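Local coordinates for Emp46p (Saccharomyces cerevisiae, PDB 2A6V), which serves as a cargo receptor with a legume-lectin-like carbohydrate recognition domain and takes part in the secretion of glycoproteins, at residues L85-K90 with I197-I202; L111-R116 with V125-N130. All coordinates share one frame; numbering follows the deposited sequence.

Contact 1. Residues L85-K90 with I197-I202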
loop_
_atom_site.group_PDB
_atom_site.type_symbol
_atom_site.label_atom_id
_atom_site.label_comp_id
_atom_site.label_asym_id
_atom_site.label_seq_id
_atom_site.Cartn_x
_atom_site.Cartn_y
_atom_site.Cartn_z
ATOM N N LEU A 85 -5.161 0.006 -6.445
ATOM C CA LEU A 85 -4.752 0.334 -5.091
ATOM C C LEU A 85 -3.336 -0.186 -4.849
ATOM O O LEU A 85 -3.049 -1.375 -5.037
ATOM C CB LEU A 85 -5.734 -0.305 -4.121
ATOM C CG LEU A 85 -5.350 -0.330 -2.648
ATOM C CD1 LEU A 85 -5.274 1.043 -2.015
ATOM C CD2 LEU A 85 -6.367 -1.174 -1.868
ATOM N N ALA A 86 -2.436 0.701 -4.465
ATOM C CA ALA A 86 -1.014 0.400 -4.284
ATOM C C ALA A 86 -0.566 0.579 -2.853
ATOM O O ALA A 86 -1.027 1.500 -2.162
ATOM C CB ALA A 86 -0.158 1.254 -5.223
ATOM N N PHE A 87 0.341 -0.286 -2.414
ATOM C CA PHE A 87 1.019 -0.170 -1.134
ATOM C C PHE A 87 2.495 -0.040 -1.413
ATOM O O PHE A 87 3.035 -0.849 -2.165
ATOM C CB PHE A 87 0.712 -1.385 -0.272
ATOM C CG PHE A 87 -0.736 -1.515 0.023
ATOM C CD1 PHE A 87 -1.305 -0.794 1.062
ATOM C CD2 PHE A 87 -1.551 -2.332 -0.744
ATOM C CE1 PHE A 87 -2.657 -0.890 1.316
ATOM C CE2 PHE A 87 -2.895 -2.425 -0.488
ATOM C CZ PHE A 87 -3.458 -1.698 0.550
ATOM N N TRP A 88 3.133 0.933 -0.779
ATOM C CA TRP A 88 4.463 1.367 -1.145
ATOM C C TRP A 88 5.442 1.263 0.016
ATOM O O TRP A 88 5.103 1.590 1.173
ATOM C CB TRP A 88 4.441 2.831 -1.548
ATOM C CG TRP A 88 3.519 3.202 -2.640
ATOM C CD1 TRP A 88 2.245 3.635 -2.495
ATOM C CD2 TRP A 88 3.787 3.203 -4.049
ATOM N NE1 TRP A 88 1.689 3.902 -3.721
ATOM C CE2 TRP A 88 2.618 3.642 -4.693
ATOM C CE3 TRP A 88 4.904 2.888 -4.834
ATOM C CZ2 TRP A 88 2.530 3.781 -6.084
ATOM C CZ3 TRP A 88 4.804 3.013 -6.225
ATOM C CH2 TRP A 88 3.621 3.455 -6.821
ATOM N N LEU A 89 6.649 0.830 -0.311
ATOM C CA LEU A 89 7.833 1.038 0.514
ATOM C C LEU A 89 8.850 1.691 -0.418
ATOM O O LEU A 89 9.280 1.050 -1.374
ATOM C CB LEU A 89 8.378 -0.297 1.045
ATOM C CG LEU A 89 7.482 -1.150 1.928
ATOM C CD1 LEU A 89 8.270 -2.355 2.430
ATOM C CD2 LEU A 89 6.951 -0.381 3.103
ATOM N N LYS A 90 9.201 2.952 -0.193
ATOM C CA LYS A 90 10.065 3.690 -1.129
ATOM C C LYS A 90 11.257 4.334 -0.417
ATOM O O LYS A 90 11.162 4.718 0.738
ATOM C CB LYS A 90 9.250 4.768 -1.842
ATOM C CG LYS A 90 8.163 4.212 -2.752
ATOM C CD LYS A 90 7.833 5.080 -3.975
ATOM C CE LYS A 90 7.765 6.548 -3.649
ATOM N NZ LYS A 90 7.444 7.344 -4.848
ATOM N N ILE A 197 6.645 4.759 3.940
ATOM C CA ILE A 197 5.539 3.804 3.921
ATOM C C ILE A 197 4.266 4.505 3.567
ATOM O O ILE A 197 3.928 5.527 4.172
ATOM C CB ILE A 197 5.401 3.156 5.327
ATOM C CG1 ILE A 197 6.671 2.388 5.702
ATOM C CG2 ILE A 197 4.159 2.304 5.421
ATOM C CD1 ILE A 197 6.807 2.178 7.154
ATOM N N GLY A 198 3.520 3.982 2.596
ATOM C CA GLY A 198 2.244 4.580 2.265
ATOM C C GLY A 198 1.362 3.720 1.388
ATOM O O GLY A 198 1.691 2.572 1.057
ATOM N N THR A 199 0.229 4.284 1.017
ATOM C CA THR A 199 -0.728 3.665 0.117
ATOM C C THR A 199 -1.340 4.747 -0.755
ATOM O O THR A 199 -1.427 5.923 -0.359
ATOM C CB THR A 199 -1.816 2.913 0.934
ATOM O OG1 THR A 199 -2.705 2.250 0.042
ATOM C CG2 THR A 199 -2.680 3.871 1.777
ATOM N N SER A 200 -1.776 4.364 -1.939
ATOM C CA SER A 200 -2.468 5.263 -2.830
ATOM C C SER A 200 -3.404 4.531 -3.739
ATOM O O SER A 200 -3.263 3.327 -3.937
ATOM C CB SER A 200 -1.471 6.057 -3.658
ATOM O OG SER A 200 -0.790 5.193 -4.560
ATOM N N ALA A 201 -4.349 5.238 -4.321
ATOM C CA ALA A 201 -5.245 4.629 -5.277
ATOM C C ALA A 201 -5.740 5.647 -6.256
ATOM O O ALA A 201 -5.670 6.846 -6.010
ATOM C CB ALA A 201 -6.412 3.969 -4.575
ATOM N N ILE A 202 -6.228 5.159 -7.383
ATOM C CA ILE A 202 -6.907 5.969 -8.372
ATOM C C ILE A 202 -8.047 5.124 -8.950
ATOM O O ILE A 202 -7.916 3.916 -9.111
ATOM C CB ILE A 202 -5.914 6.429 -9.472
ATOM C CG1 ILE A 202 -6.582 7.431 -10.416
ATOM C CG2 ILE A 202 -5.330 5.241 -10.256
ATOM C CD1 ILE A 202 -5.615 7.965 -11.472
HETATM O O HOH W 1 2.871 0.350 2.525
#
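With CG anti to the carbonyl carbon (chi1 -56°) and chi2 at 92°, the pyrrole edge of Trp88 faces Gly198 and Ser200 of strand 196-202. Trp88 NE1 donates almost in the ring plane to Ser200 OG, 2.9 Å away, and this hydroxyl is also hydrogen-bonded to the carbonyl of Phe101, so two bonds grip it. Gly198, with no side chain, sits opposite Trp88 in a hydrogen-bonded antiparallel pair. On the other face of the sheet Thr199 and Phe87 lie side by side; Thr199 OG1 comes within 3.4 Å of Phe87 CE1. Thr199 OG1, anti to the backbone N, donates to Ala86 O at 2.9 Å, from above the carbonyl plane. Ala86 O thus accepts twice, the second donor being Ser200 N. Leu89 CD2 packs alongside Ile197 CG1 at 3.8 Å, and one water donates to both Trp88 O and Gly198 O. The pairing joins two central strands of the lectin beta-sandwich. Strand 111-115 flanks 84-90 and strand 51-56 flanks 196-202 in the sheet, while Trp70 of strand 66-75, in the second sheet, packs against Phe87 and Thr199.

Contact 2. Residues L111-R116 with V125-N130; sequences LMILLR and VTAYLN. With K (potassium ion), chain C.
Strands 111-115 and 124-131 run antiparallel, and their two faces are filled in different ways. On the face of Met112, Leu114, Thr126 and Tyr128, the phenol ring is the largest bump. The Met112 side chain runs out extended, with CG anti to N, then bends at chi3 (69°), which brings its terminal methyl back beside the ring: Met112 CE lies 3.5 Å from Tyr128 CD2. Leu114 CD2 approaches further along the same ring, 4.4 Å from Tyr128 CE2. Beyond these apolar contacts the phenol tip becomes polar. Tyr128 OH binds a potassium ion at 2.9 Å, with the metal in the ring plane, and the carbonyls of Ile138, Glu139 and Ser141 and two waters complete the site. A third water, also at the ring edge, donates to Tyr128 OH at 2.7 Å and so forms a second shell behind this metal ligand, held in turn by Thr126 OG1 and Arg116 NE, which both donate to it. Arg116 NH2 makes its salt bridge with Asp119.

The opposite face is aliphatic. Val125 fits its two methyls between neighbours on the facing strand, CG1 against Ile113 CG2 at 3.6 Å and CG2 against Leu115 CD1 at 4.1 Å. At the small Ala127 the larger Ile113 and Leu111 close in, Ile113 CG1 4.4 Å and Leu111 CD1 4.5 Å from Ala127 CB, and Leu129 CD2 leans on Leu111 CB. This face meets the second sheet of the sandwich through strands 171-176 and 179-184, while within its own sheet the pair lies between strands 84-90 and 145-148.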
loop_
_atom_site.group_PDB
_atom_site.type_symbol
_atom_site.label_atom_id
_atom_site.label_comp_id
_atom_site.label_asym_id
_atom_site.label_seq_id
_atom_site.Cartn_x
_atom_site.Cartn_y
_atom_site.Cartn_z
ATOM N N LEU A 111 9.452 -0.584 -3.643
ATOM C CA LEU A 111 8.542 -1.700 -3.800
ATOM C C LEU A 111 7.129 -1.170 -3.898
ATOM O O LEU A 111 6.727 -0.314 -3.111
ATOM C CB LEU A 111 8.666 -2.627 -2.600
ATOM C CG LEU A 111 7.619 -3.719 -2.433
ATOM C CD1 LEU A 111 7.691 -4.781 -3.560
ATOM C CD2 LEU A 111 7.760 -4.378 -1.061
ATOM N N MET A 112 6.409 -1.640 -4.909
ATOM C CA MET A 112 5.003 -1.340 -5.099
ATOM C C MET A 112 4.247 -2.660 -5.136
ATOM O O MET A 112 4.497 -3.496 -6.017
ATOM C CB MET A 112 4.790 -0.600 -6.421
ATOM C CG MET A 112 3.345 -0.209 -6.670
ATOM S SD MET A 112 2.958 0.475 -8.275
ATOM C CE MET A 112 3.168 -0.955 -9.295
ATOM N N ILE A 113 3.275 -2.825 -4.247
ATOM C CA ILE A 113 2.400 -3.984 -4.207
ATOM C C ILE A 113 1.034 -3.496 -4.645
ATOM O O ILE A 113 0.430 -2.632 -3.992
ATOM C CB ILE A 113 2.359 -4.613 -2.795
ATOM C CG1 ILE A 113 3.783 -5.050 -2.385
ATOM C CG2 ILE A 113 1.365 -5.754 -2.754
ATOM C CD1 ILE A 113 3.895 -5.603 -0.971
ATOM N N LEU A 114 0.533 -4.029 -5.750
ATOM C CA LEU A 114 -0.557 -3.442 -6.460
ATOM C C LEU A 114 -1.725 -4.400 -6.540
ATOM O O LEU A 114 -1.552 -5.548 -6.946
ATOM C CB LEU A 114 -0.094 -3.066 -7.863
ATOM C CG LEU A 114 -1.129 -2.511 -8.807
ATOM C CD1 LEU A 114 -1.727 -1.197 -8.329
ATOM C CD2 LEU A 114 -0.475 -2.328 -10.170
ATOM N N LEU A 115 -2.912 -3.931 -6.150
ATOM C CA LEU A 115 -4.186 -4.584 -6.375
ATOM C C LEU A 115 -4.837 -3.913 -7.559
ATOM O O LEU A 115 -5.171 -2.721 -7.507
ATOM C CB LEU A 115 -5.113 -4.495 -5.167
ATOM C CG LEU A 115 -4.782 -5.459 -4.036
ATOM C CD1 LEU A 115 -3.398 -5.198 -3.418
ATOM C CD2 LEU A 115 -5.836 -5.456 -3.000
ATOM N N ARG A 116 -4.983 -4.646 -8.655
ATOM C CA ARG A 116 -5.607 -4.106 -9.858
ATOM C C ARG A 116 -6.074 -5.255 -10.727
ATOM O O ARG A 116 -5.914 -6.422 -10.360
ATOM C CB ARG A 116 -4.641 -3.203 -10.628
ATOM C CG ARG A 116 -3.574 -3.890 -11.459
ATOM C CD ARG A 116 -3.112 -3.060 -12.663
ATOM N NE ARG A 116 -2.126 -3.776 -13.466
ATOM C CZ ARG A 116 -1.966 -3.619 -14.772
ATOM N NH1 ARG A 116 -2.715 -2.743 -15.446
ATOM N NH2 ARG A 116 -1.058 -4.349 -15.417
ATOM N N VAL A 125 -2.887 -9.423 -6.965
ATOM C CA VAL A 125 -1.792 -8.717 -6.345
ATOM C C VAL A 125 -0.575 -8.937 -7.230
ATOM O O VAL A 125 -0.223 -10.076 -7.528
ATOM C CB VAL A 125 -1.490 -9.261 -4.914
ATOM C CG1 VAL A 125 -0.340 -8.530 -4.278
ATOM C CG2 VAL A 125 -2.703 -9.174 -4.032
ATOM N N THR A 126 0.055 -7.865 -7.658
ATOM C CA THR A 126 1.332 -7.922 -8.371
ATOM C C THR A 126 2.343 -7.048 -7.682
ATOM O O THR A 126 2.006 -5.938 -7.246
ATOM C CB THR A 126 1.191 -7.546 -9.864
ATOM O OG1 THR A 126 0.397 -6.353 -10.020
ATOM C CG2 THR A 126 0.463 -8.660 -10.626
ATOM N N ALA A 127 3.547 -7.561 -7.496
ATOM C CA ALA A 127 4.595 -6.884 -6.751
ATOM C C ALA A 127 5.721 -6.490 -7.692
ATOM O O ALA A 127 6.241 -7.331 -8.436
ATOM C CB ALA A 127 5.100 -7.783 -5.631
ATOM N N TYR A 128 6.098 -5.219 -7.650
ATOM C CA TYR A 128 7.079 -4.661 -8.560
ATOM C C TYR A 128 8.197 -4.022 -7.757
ATOM O O TYR A 128 7.966 -3.353 -6.749
ATOM C CB TYR A 128 6.432 -3.570 -9.406
ATOM C CG TYR A 128 5.435 -4.035 -10.422
ATOM C CD1 TYR A 128 5.807 -4.191 -11.752
ATOM C CD2 TYR A 128 4.108 -4.266 -10.084
ATOM C CE1 TYR A 128 4.898 -4.593 -12.702
ATOM C CE2 TYR A 128 3.170 -4.671 -11.065
ATOM C CZ TYR A 128 3.601 -4.846 -12.378
ATOM O OH TYR A 128 2.706 -5.249 -13.356
ATOM N N LEU A 129 9.422 -4.178 -8.239
ATOM C CA LEU A 129 10.570 -3.466 -7.727
ATOM C C LEU A 129 11.083 -2.506 -8.784
ATOM O O LEU A 129 11.110 -2.831 -9.966
ATOM C CB LEU A 129 11.667 -4.470 -7.382
ATOM C CG LEU A 129 11.566 -5.183 -6.056
ATOM C CD1 LEU A 129 12.565 -6.355 -6.029
ATOM C CD2 LEU A 129 11.819 -4.231 -4.912
ATOM N N ASN A 130 11.466 -1.310 -8.372
ATOM C CA ASN A 130 12.134 -0.370 -9.253
ATOM C C ASN A 130 13.332 0.182 -8.493
ATOM O O ASN A 130 13.272 0.367 -7.293
ATOM C CB ASN A 130 11.164 0.737 -9.685
ATOM C CG ASN A 130 11.680 1.544 -10.863
ATOM O OD1 ASN A 130 12.826 1.372 -11.302
ATOM N ND2 ASN A 130 10.839 2.429 -11.389
HETATM K K K C . 3.372 -5.742 -16.095
HETATM O O HOH W 2 -2.193 -6.583 -9.625
HETATM O O HOH W 3 0.089 -5.624 -12.659
HETATM O O HOH W 4 0.897 -6.990 -16.612
HETATM O O HOH W 5 4.463 -8.311 -16.670
#

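In the fold
From the N terminus, after earlier strands of both sheets, the chain lays down strand 84-90, then strand 111-115, which after the corner at Arg116 returns as strand 124-131; contact 2 closes this short loop. The chain then passes through strand 145-148 and strands of the second sheet before strand 196-202 comes back to pair with 84-90, so that contact 1 closes a much longer loop with contact 2 wholly within it. Strands 84-90 and 111-115 are neighbours, probably hydrogen-bonded from Leu115 N to Leu85 O (2.8 Å), and Trp88 CH2 packs on Met112 SD. The two contacts thus span four adjacent strands of one sheet, linking its middle to the potassium site at Tyr128.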